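Local coordinates for naphthalene dioxygenase small subunit (Rhodococcus sp., PDB 2B1X), which forms the small subunits of a naphthalene 1,2-dioxygenase, a Rieske non-heme iron oxygenase, and probably has a mainly structural part beside the large subunits, at residues 42-47 with 149-154; 114-119 with 137-142; 121-126 with 163-168. All coordinates share one frame; numbering follows the deposited sequence.

How the contacts relate
All three contacts reach the one curved mixed sheet of this NTF2-like subunit. Contact 1 pairs strand 42-49 with strand 148-158, and contact 2 pairs strand 132-145 with strand 112-124; strands 132-145 and 148-158 are themselves neighbours, so the centres of contacts 1 and 2 lie about 9 Å apart. Contact 3, its centre about 21 Å from each of the others, starts from the C-terminal end of strand 112-124 and meets the loop after strand 148-158. Along the chain, contact 2 is nested within the loop closed by contact 1, whereas the segments of contact 3 alternate with those of both. Contacts 1 and 2 thus hold four adjacent strands of the sheet, and contact 3 ties its end to the interface with the large subunit.

Contact 1. Residues 42-47 with 149-154; sequences LSYVVP and FLMAKR
Arg154 and Tyr44 run side by side, pointing the same way, from neighbouring parallel strands of the curved sheet of the NTF2-like fold. The Arg154 chain starts with CB 4.1 Å from Tyr44 CD1. CG then stands anti to the backbone N (chi1 171°), and CD comes 3.7 Å from CE1 of the Tyr44 ring. A bend at chi3 (-72°) places NE, and the guanidinium beyond it lies 73° from the plane of the ring. Met151 SD sits over the centre of one guanidinium face, 3.5 Å above its plane. The tip is held by carboxylates from outside the pair: NH2 makes a salt bridge to Asp140 and NH1 one to Glu22 of helix 10-27. The Tyr44 hydroxyl is bonded to the carbonyl of Met172, to whose terminal carboxylate Arg154 NH1 makes a long, weak ion pair.

Three backbone bonds join the strands: Ser43 N to Ala152 O, Arg154 N to Ser43 O at 2.9 Å, and Val45 N to Arg154 O. On its other side strand 149-154 carries a classic beta bulge, where Ala152 and Lys153 together stand opposite the single residue Val141 of strand 132-145. Beside the Tyr44 ring, Met151 CE touches two side chains of the other strand, 4.2 Å from Tyr44 CD1, near the ring plane, and 4.1 Å from Leu42 CD1.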
ATOM      1  N   LEU B  42       6.846  -4.247 -37.786  1.00 17.89           N
ATOM      2  CA  LEU B  42       6.683  -4.344 -36.318  1.00 17.60           C
ATOM      3  C   LEU B  42       5.309  -4.857 -35.924  1.00 17.36           C
ATOM      4  O   LEU B  42       4.283  -4.418 -36.472  1.00 17.32           O
ATOM      5  CB  LEU B  42       6.949  -2.999 -35.615  1.00 17.69           C
ATOM      6  CG  LEU B  42       6.610  -2.926 -34.105  1.00 17.71           C
ATOM      7  CD1 LEU B  42       7.698  -3.596 -33.263  1.00 17.05           C
ATOM      8  CD2 LEU B  42       6.397  -1.488 -33.617  1.00 17.28           C
ATOM      9  N   SER B  43       5.309  -5.794 -34.980  1.00 18.14           N
ATOM     10  CA  SER B  43       4.126  -6.149 -34.197  1.00 17.74           C
ATOM     11  C   SER B  43       4.437  -6.021 -32.703  1.00 18.04           C
ATOM     12  O   SER B  43       5.349  -6.689 -32.180  1.00 17.81           O
ATOM     13  CB  SER B  43       3.665  -7.576 -34.519  1.00 18.41           C
ATOM     14  OG  SER B  43       2.642  -7.953 -33.619  1.00 19.59           O
ATOM     15  N   TYR B  44       3.711  -5.131 -32.025  1.00 16.72           N
ATOM     16  CA  TYR B  44       3.924  -4.866 -30.619  1.00 16.91           C
ATOM     17  C   TYR B  44       2.612  -5.127 -29.910  1.00 16.39           C
ATOM     18  O   TYR B  44       1.660  -4.372 -30.106  1.00 16.02           O
ATOM     19  CB  TYR B  44       4.392  -3.411 -30.387  1.00 17.15           C
ATOM     20  CG  TYR B  44       4.802  -3.099 -28.957  1.00 17.61           C
ATOM     21  CD1 TYR B  44       6.150  -2.993 -28.602  1.00 18.92           C
ATOM     22  CD2 TYR B  44       3.852  -2.902 -27.965  1.00 18.93           C
ATOM     23  CE1 TYR B  44       6.531  -2.706 -27.307  1.00 18.97           C
ATOM     24  CE2 TYR B  44       4.220  -2.634 -26.653  1.00 19.65           C
ATOM     25  CZ  TYR B  44       5.564  -2.539 -26.330  1.00 20.08           C
ATOM     26  OH  TYR B  44       5.923  -2.269 -25.027  1.00 19.62           O
ATOM     27  N   VAL B  45       2.542  -6.203 -29.117  1.00 15.51           N
ATOM     28  CA  VAL B  45       1.270  -6.501 -28.412  1.00 14.98           C
ATOM     29  C   VAL B  45       1.348  -6.808 -26.916  1.00 13.45           C
ATOM     30  O   VAL B  45       2.290  -7.446 -26.445  1.00 13.76           O
ATOM     31  CB  VAL B  45       0.309  -7.511 -29.178  1.00 15.79           C
ATOM     32  CG1 VAL B  45       0.735  -7.738 -30.654  1.00 14.85           C
ATOM     33  CG2 VAL B  45       0.071  -8.803 -28.427  1.00 16.23           C
ATOM     34  N   VAL B  46       0.345  -6.317 -26.197  1.00 12.03           N
ATOM     35  CA  VAL B  46       0.162  -6.569 -24.762  1.00 11.14           C
ATOM     36  C   VAL B  46      -1.197  -7.245 -24.585  1.00 11.55           C
ATOM     37  O   VAL B  46      -2.233  -6.588 -24.655  1.00 11.88           O
ATOM     38  CB  VAL B  46       0.212  -5.240 -23.976  1.00 10.90           C
ATOM     39  CG1 VAL B  46       0.101  -5.472 -22.457  1.00 10.37           C
ATOM     40  CG2 VAL B  46       1.493  -4.448 -24.360  1.00 10.81           C
ATOM     41  N   PRO B  47      -1.204  -8.559 -24.404  1.00 12.03           N
ATOM     42  CA  PRO B  47      -2.449  -9.314 -24.245  1.00 12.17           C
ATOM     43  C   PRO B  47      -3.157  -9.099 -22.923  1.00 11.62           C
ATOM     44  O   PRO B  47      -2.550  -8.690 -21.926  1.00 12.06           O
ATOM     45  CB  PRO B  47      -1.983 -10.778 -24.320  1.00 11.48           C
ATOM     46  CG  PRO B  47      -0.679 -10.703 -24.978  1.00 13.00           C
ATOM     47  CD  PRO B  47      -0.033  -9.451 -24.471  1.00 11.81           C
ATOM     48  N   PHE B 149      20.778  -4.435 -34.424  1.00 27.13           N
ATOM     49  CA  PHE B 149      19.530  -5.183 -34.491  1.00 25.45           C
ATOM     50  C   PHE B 149      18.345  -4.244 -34.575  1.00 24.66           C
ATOM     51  O   PHE B 149      18.404  -3.096 -34.136  1.00 23.58           O
ATOM     52  CB  PHE B 149      19.351  -6.071 -33.264  1.00 25.42           C
ATOM     53  CG  PHE B 149      20.386  -7.142 -33.126  1.00 24.94           C
ATOM     54  CD1 PHE B 149      21.504  -6.946 -32.329  1.00 25.04           C
ATOM     55  CD2 PHE B 149      20.238  -8.360 -33.787  1.00 25.03           C
ATOM     56  CE1 PHE B 149      22.461  -7.943 -32.202  1.00 24.34           C
ATOM     57  CE2 PHE B 149      21.182  -9.351 -33.655  1.00 23.97           C
ATOM     58  CZ  PHE B 149      22.299  -9.139 -32.867  1.00 24.48           C
ATOM     59  N   LEU B 150      17.267  -4.759 -35.145  1.00 23.80           N
ATOM     60  CA  LEU B 150      15.980  -4.089 -35.124  1.00 23.37           C
ATOM     61  C   LEU B 150      14.961  -5.041 -34.545  1.00 22.84           C
ATOM     62  O   LEU B 150      15.063  -6.265 -34.719  1.00 21.76           O
ATOM     63  CB  LEU B 150      15.536  -3.719 -36.534  1.00 23.31           C
ATOM     64  CG  LEU B 150      15.719  -2.314 -37.114  1.00 24.76           C
ATOM     65  CD1 LEU B 150      16.837  -1.507 -36.472  1.00 25.67           C
ATOM     66  CD2 LEU B 150      15.918  -2.417 -38.621  1.00 24.26           C
ATOM     67  N   MET B 151      13.963  -4.463 -33.884  1.00 21.52           N
ATOM     68  CA  MET B 151      12.895  -5.244 -33.299  1.00 21.38           C
ATOM     69  C   MET B 151      11.747  -5.395 -34.278  1.00 19.53           C
ATOM     70  O   MET B 151      11.100  -4.419 -34.649  1.00 18.76           O
ATOM     71  CB  MET B 151      12.392  -4.591 -32.013  1.00 21.80           C
ATOM     72  CG  MET B 151      11.394  -5.454 -31.225  1.00 24.75           C
ATOM     73  SD  MET B 151      11.172  -4.809 -29.588  1.00 33.68           S
ATOM     74  CE  MET B 151      10.085  -3.358 -29.986  1.00 24.65           C
ATOM     75  N   ALA B 152      11.475  -6.641 -34.630  1.00 18.32           N
ATOM     76  CA  ALA B 152      10.385  -6.988 -35.519  1.00 17.85           C
ATOM     77  C   ALA B 152       9.118  -7.308 -34.759  1.00 17.73           C
ATOM     78  O   ALA B 152       8.026  -7.115 -35.281  1.00 17.55           O
ATOM     79  CB  ALA B 152      10.773  -8.177 -36.404  1.00 17.79           C
ATOM     80  N   LYS B 153       9.266  -7.802 -33.526  1.00 17.38           N
ATOM     81  CA  LYS B 153       8.113  -8.260 -32.745  1.00 17.57           C
ATOM     82  C   LYS B 153       8.386  -8.174 -31.258  1.00 16.96           C
ATOM     83  O   LYS B 153       9.504  -8.402 -30.817  1.00 16.96           O
ATOM     84  CB  LYS B 153       7.739  -9.703 -33.128  1.00 18.14           C
ATOM     85  CG  LYS B 153       6.397 -10.204 -32.565  1.00 19.96           C
ATOM     86  CD  LYS B 153       6.165 -11.676 -32.927  1.00 24.22           C
ATOM     87  CE  LYS B 153       5.041 -12.289 -32.111  1.00 25.94           C
ATOM     88  NZ  LYS B 153       3.691 -11.885 -32.607  1.00 29.08           N
ATOM     89  N   ARG B 154       7.355  -7.841 -30.491  1.00 16.84           N
ATOM     90  CA  ARG B 154       7.407  -7.967 -29.049  1.00 16.20           C
ATOM     91  C   ARG B 154       6.017  -8.287 -28.527  1.00 16.26           C
ATOM     92  O   ARG B 154       5.024  -7.630 -28.916  1.00 16.64           O
ATOM     93  CB  ARG B 154       7.937  -6.692 -28.395  1.00 16.25           C
ATOM     94  CG  ARG B 154       7.784  -6.713 -26.864  1.00 16.64           C
ATOM     95  CD  ARG B 154       8.549  -5.616 -26.132  1.00 17.74           C
ATOM     96  NE  ARG B 154       9.991  -5.875 -26.169  1.00 18.45           N
ATOM     97  CZ  ARG B 154      10.914  -4.935 -26.062  1.00 16.93           C
ATOM     98  NH1 ARG B 154      10.544  -3.668 -25.965  1.00 15.41           N
ATOM     99  NH2 ARG B 154      12.199  -5.259 -26.090  1.00 12.50           N
TER

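Contact 2. Residues 114-119 with 137-142; sequences KVTSNL and ERTDVL
The torsions of Ser117 and Arg138 bring their polar ends together: Ser117 OG sits between its backbone N and carbonyl carbon (chi1 47°), while Arg138 CG lies anti to its own carbonyl carbon (chi1 -46°) and a bend at chi3 places NE. The hydroxyl oxygen lies at the guanidinium edge, in its plane, and accepts from NH2 at 3.2 Å and weakly from NE. It also bonds a water 2.6 Å from OG. These residues form a hydrogen-bonded pair of the antiparallel hairpin 112-124/132-145, as do Val115 and Asp140, with Asp140 N 2.8 Å from Val115 O. Further along the same face Val115 CG2 packs on Leu142 CD2 at 3.7 Å; on the face of Thr116 and Glu137, Thr116 CG2 touches the carboxylate carbon CD of Glu137, whose OE2 is salt-bridged to Arg103. Arg138 NH1 pairs with the C-terminal carboxylate of Met172, and a leucine in place of Arg138 would probably leave that carboxylate without this mate and Ser117 OG without two donors. Arg138 also lies close to Arg154, which is salt-bridged to Asp140 OD2, and the carboxylates of Asp140 and Met172 are likely to offset the charge these two buried arginines bring together.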
ATOM      1  N   LYS B 114      15.208 -15.064 -31.146  1.00 25.31           N
ATOM      2  CA  LYS B 114      14.120 -15.044 -30.173  1.00 24.49           C
ATOM      3  C   LYS B 114      14.696 -14.669 -28.806  1.00 23.94           C
ATOM      4  O   LYS B 114      15.547 -15.371 -28.236  1.00 23.32           O
ATOM      5  CB  LYS B 114      13.374 -16.386 -30.122  1.00 24.96           C
ATOM      6  CG  LYS B 114      12.821 -16.864 -31.481  1.00 27.26           C
ATOM      7  CD  LYS B 114      12.018 -18.188 -31.363  1.00 30.57           C
ATOM      8  CE  LYS B 114      11.369 -18.568 -32.709  1.00 31.57           C
ATOM      9  NZ  LYS B 114      11.026 -20.035 -32.770  1.00 33.81           N
ATOM     10  N   VAL B 115      14.245 -13.535 -28.295  1.00 22.24           N
ATOM     11  CA  VAL B 115      14.837 -12.959 -27.121  1.00 21.23           C
ATOM     12  C   VAL B 115      13.738 -12.766 -26.088  1.00 20.67           C
ATOM     13  O   VAL B 115      12.758 -12.087 -26.355  1.00 20.73           O
ATOM     14  CB  VAL B 115      15.548 -11.636 -27.449  1.00 21.55           C
ATOM     15  CG1 VAL B 115      16.185 -11.040 -26.206  1.00 21.23           C
ATOM     16  CG2 VAL B 115      16.597 -11.875 -28.549  1.00 20.61           C
ATOM     17  N   THR B 116      13.925 -13.406 -24.942  1.00 19.28           N
ATOM     18  CA  THR B 116      12.962 -13.415 -23.835  1.00 19.07           C
ATOM     19  C   THR B 116      13.594 -12.803 -22.579  1.00 18.25           C
ATOM     20  O   THR B 116      14.669 -13.227 -22.144  1.00 18.34           O
ATOM     21  CB  THR B 116      12.495 -14.856 -23.532  1.00 18.79           C
ATOM     22  OG1 THR B 116      12.097 -15.500 -24.746  1.00 20.56           O
ATOM     23  CG2 THR B 116      11.214 -14.830 -22.721  1.00 18.76           C
ATOM     24  N   SER B 117      12.940 -11.788 -22.029  1.00 17.08           N
ATOM     25  CA  SER B 117      13.437 -11.165 -20.797  1.00 16.72           C
ATOM     26  C   SER B 117      12.337 -10.915 -19.785  1.00 16.14           C
ATOM     27  O   SER B 117      11.183 -10.725 -20.167  1.00 15.82           O
ATOM     28  CB  SER B 117      14.178  -9.867 -21.125  1.00 16.20           C
ATOM     29  OG  SER B 117      13.443  -9.047 -22.028  1.00 16.12           O
ATOM     30  N   ASN B 118      12.696 -10.928 -18.491  1.00 15.29           N
ATOM     31  CA  ASN B 118      11.797 -10.467 -17.439  1.00 14.12           C
ATOM     32  C   ASN B 118      11.862  -8.953 -17.304  1.00 14.04           C
ATOM     33  O   ASN B 118      12.947  -8.362 -17.359  1.00 14.48           O
ATOM     34  CB  ASN B 118      12.140 -11.159 -16.121  1.00 13.99           C
ATOM     35  CG  ASN B 118      11.729 -12.594 -16.137  1.00 13.75           C
ATOM     36  OD1 ASN B 118      11.102 -13.049 -17.119  1.00 14.30           O
ATOM     37  ND2 ASN B 118      12.105 -13.335 -15.113  1.00 11.66           N
ATOM     38  N   LEU B 119      10.703  -8.319 -17.175  1.00 13.55           N
ATOM     39  CA  LEU B 119      10.648  -6.865 -17.103  1.00 13.17           C
ATOM     40  C   LEU B 119       9.952  -6.521 -15.826  1.00 12.52           C
ATOM     41  O   LEU B 119       8.833  -7.003 -15.572  1.00 12.23           O
ATOM     42  CB  LEU B 119       9.885  -6.236 -18.286  1.00 12.32           C
ATOM     43  CG  LEU B 119       9.494  -4.753 -18.105  1.00 13.30           C
ATOM     44  CD1 LEU B 119      10.694  -3.785 -18.128  1.00 11.14           C
ATOM     45  CD2 LEU B 119       8.463  -4.344 -19.162  1.00 13.33           C
ATOM     46  N   GLU B 137       6.668 -10.758 -18.747  1.00 12.93           N
ATOM     47  CA  GLU B 137       7.660 -11.337 -19.603  1.00 13.75           C
ATOM     48  C   GLU B 137       7.522 -10.798 -21.021  1.00 14.15           C
ATOM     49  O   GLU B 137       6.424 -10.729 -21.566  1.00 15.12           O
ATOM     50  CB  GLU B 137       7.580 -12.860 -19.566  1.00 13.74           C
ATOM     51  CG  GLU B 137       8.747 -13.528 -20.276  1.00 15.40           C
ATOM     52  CD  GLU B 137       8.739 -15.040 -20.103  1.00 20.50           C
ATOM     53  OE1 GLU B 137       7.779 -15.692 -20.576  1.00 20.96           O
ATOM     54  OE2 GLU B 137       9.696 -15.578 -19.492  1.00 22.91           O
ATOM     55  N   ARG B 138       8.644 -10.384 -21.596  1.00 14.58           N
ATOM     56  CA  ARG B 138       8.682  -9.911 -22.979  1.00 15.61           C
ATOM     57  C   ARG B 138       9.311 -10.984 -23.815  1.00 15.95           C
ATOM     58  O   ARG B 138      10.397 -11.473 -23.485  1.00 16.06           O
ATOM     59  CB  ARG B 138       9.499  -8.623 -23.116  1.00 15.24           C
ATOM     60  CG  ARG B 138       9.180  -7.572 -22.052  1.00 15.27           C
ATOM     61  CD  ARG B 138       9.899  -6.247 -22.326  1.00 15.19           C
ATOM     62  NE  ARG B 138      11.339  -6.491 -22.330  1.00 17.15           N
ATOM     63  CZ  ARG B 138      12.271  -5.564 -22.532  1.00 17.46           C
ATOM     64  NH1 ARG B 138      11.932  -4.293 -22.721  1.00 16.13           N
ATOM     65  NH2 ARG B 138      13.555  -5.928 -22.515  1.00 15.35           N
ATOM     66  N   THR B 139       8.596 -11.373 -24.865  1.00 16.72           N
ATOM     67  CA  THR B 139       9.115 -12.246 -25.895  1.00 17.81           C
ATOM     68  C   THR B 139       9.235 -11.463 -27.189  1.00 18.08           C
ATOM     69  O   THR B 139       8.225 -10.981 -27.704  1.00 17.91           O
ATOM     70  CB  THR B 139       8.186 -13.481 -26.047  1.00 18.34           C
ATOM     71  OG1 THR B 139       8.076 -14.103 -24.757  1.00 19.83           O
ATOM     72  CG2 THR B 139       8.833 -14.574 -26.907  1.00 17.15           C
ATOM     73  N   ASP B 140      10.472 -11.352 -27.700  1.00 18.53           N
ATOM     74  CA  ASP B 140      10.815 -10.507 -28.842  1.00 19.45           C
ATOM     75  C   ASP B 140      11.379 -11.333 -30.003  1.00 19.44           C
ATOM     76  O   ASP B 140      11.917 -12.439 -29.829  1.00 18.94           O
ATOM     77  CB  ASP B 140      11.872  -9.437 -28.506  1.00 19.65           C
ATOM     78  CG  ASP B 140      11.509  -8.571 -27.311  1.00 23.56           C
ATOM     79  OD1 ASP B 140      10.310  -8.507 -26.908  1.00 28.09           O
ATOM     80  OD2 ASP B 140      12.391  -7.923 -26.679  1.00 26.02           O
ATOM     81  N   VAL B 141      11.228 -10.780 -31.186  1.00 19.11           N
ATOM     82  CA  VAL B 141      12.001 -11.221 -32.346  1.00 19.74           C
ATOM     83  C   VAL B 141      12.871 -10.037 -32.741  1.00 19.79           C
ATOM     84  O   VAL B 141      12.370  -8.960 -33.055  1.00 18.78           O
ATOM     85  CB  VAL B 141      11.093 -11.701 -33.501  1.00 19.70           C
ATOM     86  CG1 VAL B 141      11.924 -12.121 -34.757  1.00 19.56           C
ATOM     87  CG2 VAL B 141      10.230 -12.852 -33.007  1.00 19.50           C
ATOM     88  N   LEU B 142      14.179 -10.246 -32.667  1.00 21.19           N
ATOM     89  CA  LEU B 142      15.160  -9.268 -33.134  1.00 23.09           C
ATOM     90  C   LEU B 142      15.756  -9.714 -34.472  1.00 23.96           C
ATOM     91  O   LEU B 142      15.997 -10.906 -34.679  1.00 24.04           O
ATOM     92  CB  LEU B 142      16.270  -9.116 -32.100  1.00 23.25           C
ATOM     93  CG  LEU B 142      16.207  -7.985 -31.071  1.00 23.96           C
ATOM     94  CD1 LEU B 142      14.790  -7.471 -30.743  1.00 25.57           C
ATOM     95  CD2 LEU B 142      16.972  -8.389 -29.828  1.00 22.90           C
TER
HETATM   96  O   HOH W   1      12.888  -9.412 -24.495  1.00 40.69           O

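Contact 3. Residues 121-126 with 163-168; sequences LYRTRG and IMTHNL
Arg123 reaches across to Thr165, His166 and Asn167, crossing each of these side chains at about a right angle. It starts near the end of strand 112-124, at the end of the NTF2-like sheet, and meets the loop that follows strand 148-158. CG is anti to the backbone N (chi1 -175°) and the chain stays extended as far as NE, which takes NE out toward the loop.

There the flat groups are set against one another. The His166 ring lies almost parallel to the guanidinium, the planes 14° apart, with CE1 over one face and offset toward the rim, 3.5 Å from Arg123 NH1. Asn167 OD1 lies in the guanidinium plane and is gripped end-on by two nitrogens, at 2.9 Å from NH2 and 3.1 Å from NH1, although the amide itself is turned 41° from that plane. The NH2 donor lies in the carbonyl plane of the amide, whereas NH1 is tilted from it. NH1 also donates to Thr165 OG1 at 3.1 Å, and weakly to the backbone oxygen of Asn167. Face and edge contacts together would restrict rotation of the guanidinium.

Second partners tie the group further: Arg123 NH2 is salt-bridged to Glu89, NE bonds Ser93, and Thr165 OG1 bonds Asp132. Both segments also meet the large subunit, since Asn167 ND2 bonds the carbonyl of Gln370 of the large subunit and Arg125 NH2 makes a salt bridge to Glu374 of the large subunit, while its NH1 bonds the carbonyl of Pro91 in the same chain. Arg125 approaches the histidine differently from Arg123: its CD lies at the edge of the His166 ring, 3.6 Å from CE1.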
ATOM      1  N   LEU B 121       8.779  -2.924 -14.434  1.00 12.12           N
ATOM      2  CA  LEU B 121       8.711  -1.511 -14.794  1.00 12.56           C
ATOM      3  C   LEU B 121       8.238  -0.715 -13.582  1.00 12.57           C
ATOM      4  O   LEU B 121       7.168  -1.007 -13.051  1.00 12.97           O
ATOM      5  CB  LEU B 121       7.761  -1.327 -15.971  1.00 11.69           C
ATOM      6  CG  LEU B 121       7.508   0.139 -16.391  1.00 13.25           C
ATOM      7  CD1 LEU B 121       8.684   0.774 -17.052  1.00 14.11           C
ATOM      8  CD2 LEU B 121       6.282   0.249 -17.245  1.00 16.63           C
ATOM      9  N   TYR B 122       9.066   0.242 -13.130  1.00 11.87           N
ATOM     10  CA  TYR B 122       8.775   1.070 -11.979  1.00 11.12           C
ATOM     11  C   TYR B 122       8.282   2.413 -12.472  1.00 11.60           C
ATOM     12  O   TYR B 122       8.791   2.901 -13.469  1.00 11.53           O
ATOM     13  CB  TYR B 122      10.044   1.231 -11.099  1.00 11.20           C
ATOM     14  CG  TYR B 122       9.876   2.107  -9.844  1.00  9.15           C
ATOM     15  CD1 TYR B 122       9.496   1.564  -8.645  1.00  8.75           C
ATOM     16  CD2 TYR B 122      10.121   3.489  -9.886  1.00 10.11           C
ATOM     17  CE1 TYR B 122       9.370   2.356  -7.484  1.00  7.69           C
ATOM     18  CE2 TYR B 122       9.962   4.294  -8.765  1.00 10.17           C
ATOM     19  CZ  TYR B 122       9.590   3.735  -7.581  1.00 10.71           C
ATOM     20  OH  TYR B 122       9.453   4.546  -6.507  1.00 12.00           O
ATOM     21  N   ARG B 123       7.290   3.020 -11.806  1.00 11.30           N
ATOM     22  CA  ARG B 123       6.708   4.297 -12.311  1.00 10.88           C
ATOM     23  C   ARG B 123       6.231   5.241 -11.192  1.00 10.52           C
ATOM     24  O   ARG B 123       5.496   4.802 -10.347  1.00 10.30           O
ATOM     25  CB  ARG B 123       5.543   4.008 -13.287  1.00 11.58           C
ATOM     26  CG  ARG B 123       4.928   5.277 -13.982  1.00 10.94           C
ATOM     27  CD  ARG B 123       3.512   5.042 -14.560  1.00 13.34           C
ATOM     28  NE  ARG B 123       3.108   6.064 -15.539  1.00 12.88           N
ATOM     29  CZ  ARG B 123       1.993   6.007 -16.260  1.00 13.01           C
ATOM     30  NH1 ARG B 123       1.119   5.008 -16.067  1.00 12.39           N
ATOM     31  NH2 ARG B 123       1.718   6.972 -17.136  1.00 12.55           N
ATOM     32  N   THR B 124       6.685   6.513 -11.184  1.00 10.19           N
ATOM     33  CA  THR B 124       6.090   7.552 -10.330  1.00 10.44           C
ATOM     34  C   THR B 124       5.683   8.757 -11.177  1.00 10.36           C
ATOM     35  O   THR B 124       6.265   9.002 -12.216  1.00  9.75           O
ATOM     36  CB  THR B 124       7.038   8.038  -9.186  1.00 10.09           C
ATOM     37  OG1 THR B 124       8.210   8.641  -9.758  1.00 10.02           O
ATOM     38  CG2 THR B 124       7.585   6.865  -8.323  1.00 10.56           C
ATOM     39  N   ARG B 125       4.717   9.512 -10.683  1.00 10.67           N
ATOM     40  CA  ARG B 125       4.301  10.791 -11.303  1.00 11.78           C
ATOM     41  C   ARG B 125       4.069  11.851 -10.239  1.00 12.00           C
ATOM     42  O   ARG B 125       3.581  11.540  -9.124  1.00 12.29           O
ATOM     43  CB  ARG B 125       3.006  10.614 -12.111  1.00 11.15           C
ATOM     44  CG  ARG B 125       3.091   9.664 -13.297  1.00 11.57           C
ATOM     45  CD  ARG B 125       1.843   9.701 -14.262  1.00  9.98           C
ATOM     46  NE  ARG B 125       1.495  11.068 -14.678  1.00 11.13           N
ATOM     47  CZ  ARG B 125       2.232  11.837 -15.461  1.00 11.01           C
ATOM     48  NH1 ARG B 125       3.397  11.394 -15.919  1.00  9.37           N
ATOM     49  NH2 ARG B 125       1.834  13.089 -15.754  1.00  8.85           N
ATOM     50  N   GLY B 126       4.453  13.089 -10.539  1.00 12.03           N
ATOM     51  CA  GLY B 126       4.175  14.199  -9.625  1.00 12.75           C
ATOM     52  C   GLY B 126       4.841  14.058  -8.277  1.00 13.29           C
ATOM     53  O   GLY B 126       5.861  13.395  -8.139  1.00 13.65           O
ATOM     54  N   ILE B 163      -4.964  -4.537 -14.536  1.00 10.81           N
ATOM     55  CA  ILE B 163      -3.678  -3.834 -14.598  1.00 10.57           C
ATOM     56  C   ILE B 163      -3.568  -2.784 -13.483  1.00 11.96           C
ATOM     57  O   ILE B 163      -4.522  -2.019 -13.185  1.00 11.78           O
ATOM     58  CB  ILE B 163      -3.446  -3.227 -16.028  1.00  9.33           C
ATOM     59  CG1 ILE B 163      -3.667  -4.268 -17.130  1.00 10.33           C
ATOM     60  CG2 ILE B 163      -2.086  -2.462 -16.150  1.00  8.88           C
ATOM     61  CD1 ILE B 163      -2.807  -5.559 -16.954  1.00  9.89           C
ATOM     62  N   MET B 164      -2.404  -2.758 -12.840  1.00 12.76           N
ATOM     63  CA  MET B 164      -2.221  -1.899 -11.682  1.00 13.26           C
ATOM     64  C   MET B 164      -1.414  -0.609 -11.977  1.00 13.56           C
ATOM     65  O   MET B 164      -0.465  -0.258 -11.268  1.00 14.76           O
ATOM     66  CB  MET B 164      -1.690  -2.706 -10.524  1.00 13.65           C
ATOM     67  CG  MET B 164      -2.780  -3.695 -10.048  1.00 14.06           C
ATOM     68  SD  MET B 164      -2.281  -4.687  -8.657  1.00 16.48           S
ATOM     69  CE  MET B 164      -1.445  -5.976  -9.475  1.00 15.19           C
ATOM     70  N   THR B 165      -1.845   0.093 -13.014  1.00 12.97           N
ATOM     71  CA  THR B 165      -1.416   1.461 -13.294  1.00 13.14           C
ATOM     72  C   THR B 165      -2.536   2.126 -14.072  1.00 13.33           C
ATOM     73  O   THR B 165      -3.401   1.421 -14.643  1.00 12.96           O
ATOM     74  CB  THR B 165      -0.039   1.504 -13.987  1.00 13.53           C
ATOM     75  OG1 THR B 165       0.436   2.844 -14.000  1.00 13.72           O
ATOM     76  CG2 THR B 165      -0.120   1.054 -15.431  1.00 13.02           C
ATOM     77  N   HIS B 166      -2.568   3.456 -14.072  1.00 12.77           N
ATOM     78  CA  HIS B 166      -3.758   4.189 -14.547  1.00 13.12           C
ATOM     79  C   HIS B 166      -3.833   4.353 -16.080  1.00 13.87           C
ATOM     80  O   HIS B 166      -4.864   4.767 -16.602  1.00 15.36           O
ATOM     81  CB  HIS B 166      -3.867   5.559 -13.855  1.00 13.49           C
ATOM     82  CG  HIS B 166      -2.679   6.432 -14.100  1.00 13.19           C
ATOM     83  ND1 HIS B 166      -1.519   6.303 -13.369  1.00 13.84           N
ATOM     84  CD2 HIS B 166      -2.418   7.348 -15.064  1.00 14.54           C
ATOM     85  CE1 HIS B 166      -0.603   7.131 -13.851  1.00 15.36           C
ATOM     86  NE2 HIS B 166      -1.137   7.809 -14.854  1.00 13.50           N
ATOM     87  N   ASN B 167      -2.771   4.006 -16.799  1.00 13.65           N
ATOM     88  CA  ASN B 167      -2.797   3.964 -18.263  1.00 14.24           C
ATOM     89  C   ASN B 167      -1.543   3.236 -18.752  1.00 14.66           C
ATOM     90  O   ASN B 167      -0.613   3.026 -17.990  1.00 15.56           O
ATOM     91  CB  ASN B 167      -3.006   5.359 -18.938  1.00 13.44           C
ATOM     92  CG  ASN B 167      -1.979   6.442 -18.504  1.00 13.91           C
ATOM     93  OD1 ASN B 167      -0.841   6.148 -18.203  1.00 10.33           O
ATOM     94  ND2 ASN B 167      -2.416   7.728 -18.492  1.00 12.16           N
ATOM     95  N   LEU B 168      -1.517   2.828 -20.011  1.00 15.20           N
ATOM     96  CA  LEU B 168      -0.297   2.303 -20.571  1.00 16.14           C
ATOM     97  C   LEU B 168       0.272   3.335 -21.506  1.00 16.46           C
ATOM     98  O   LEU B 168       0.315   3.159 -22.726  1.00 17.76           O
ATOM     99  CB  LEU B 168      -0.541   0.946 -21.252  1.00 16.58           C
ATOM    100  CG  LEU B 168      -0.868  -0.227 -20.319  1.00 16.33           C
ATOM    101  CD1 LEU B 168      -1.072  -1.491 -21.184  1.00 18.90           C
ATOM    102  CD2 LEU B 168       0.191  -0.481 -19.264  1.00 16.75           C
TER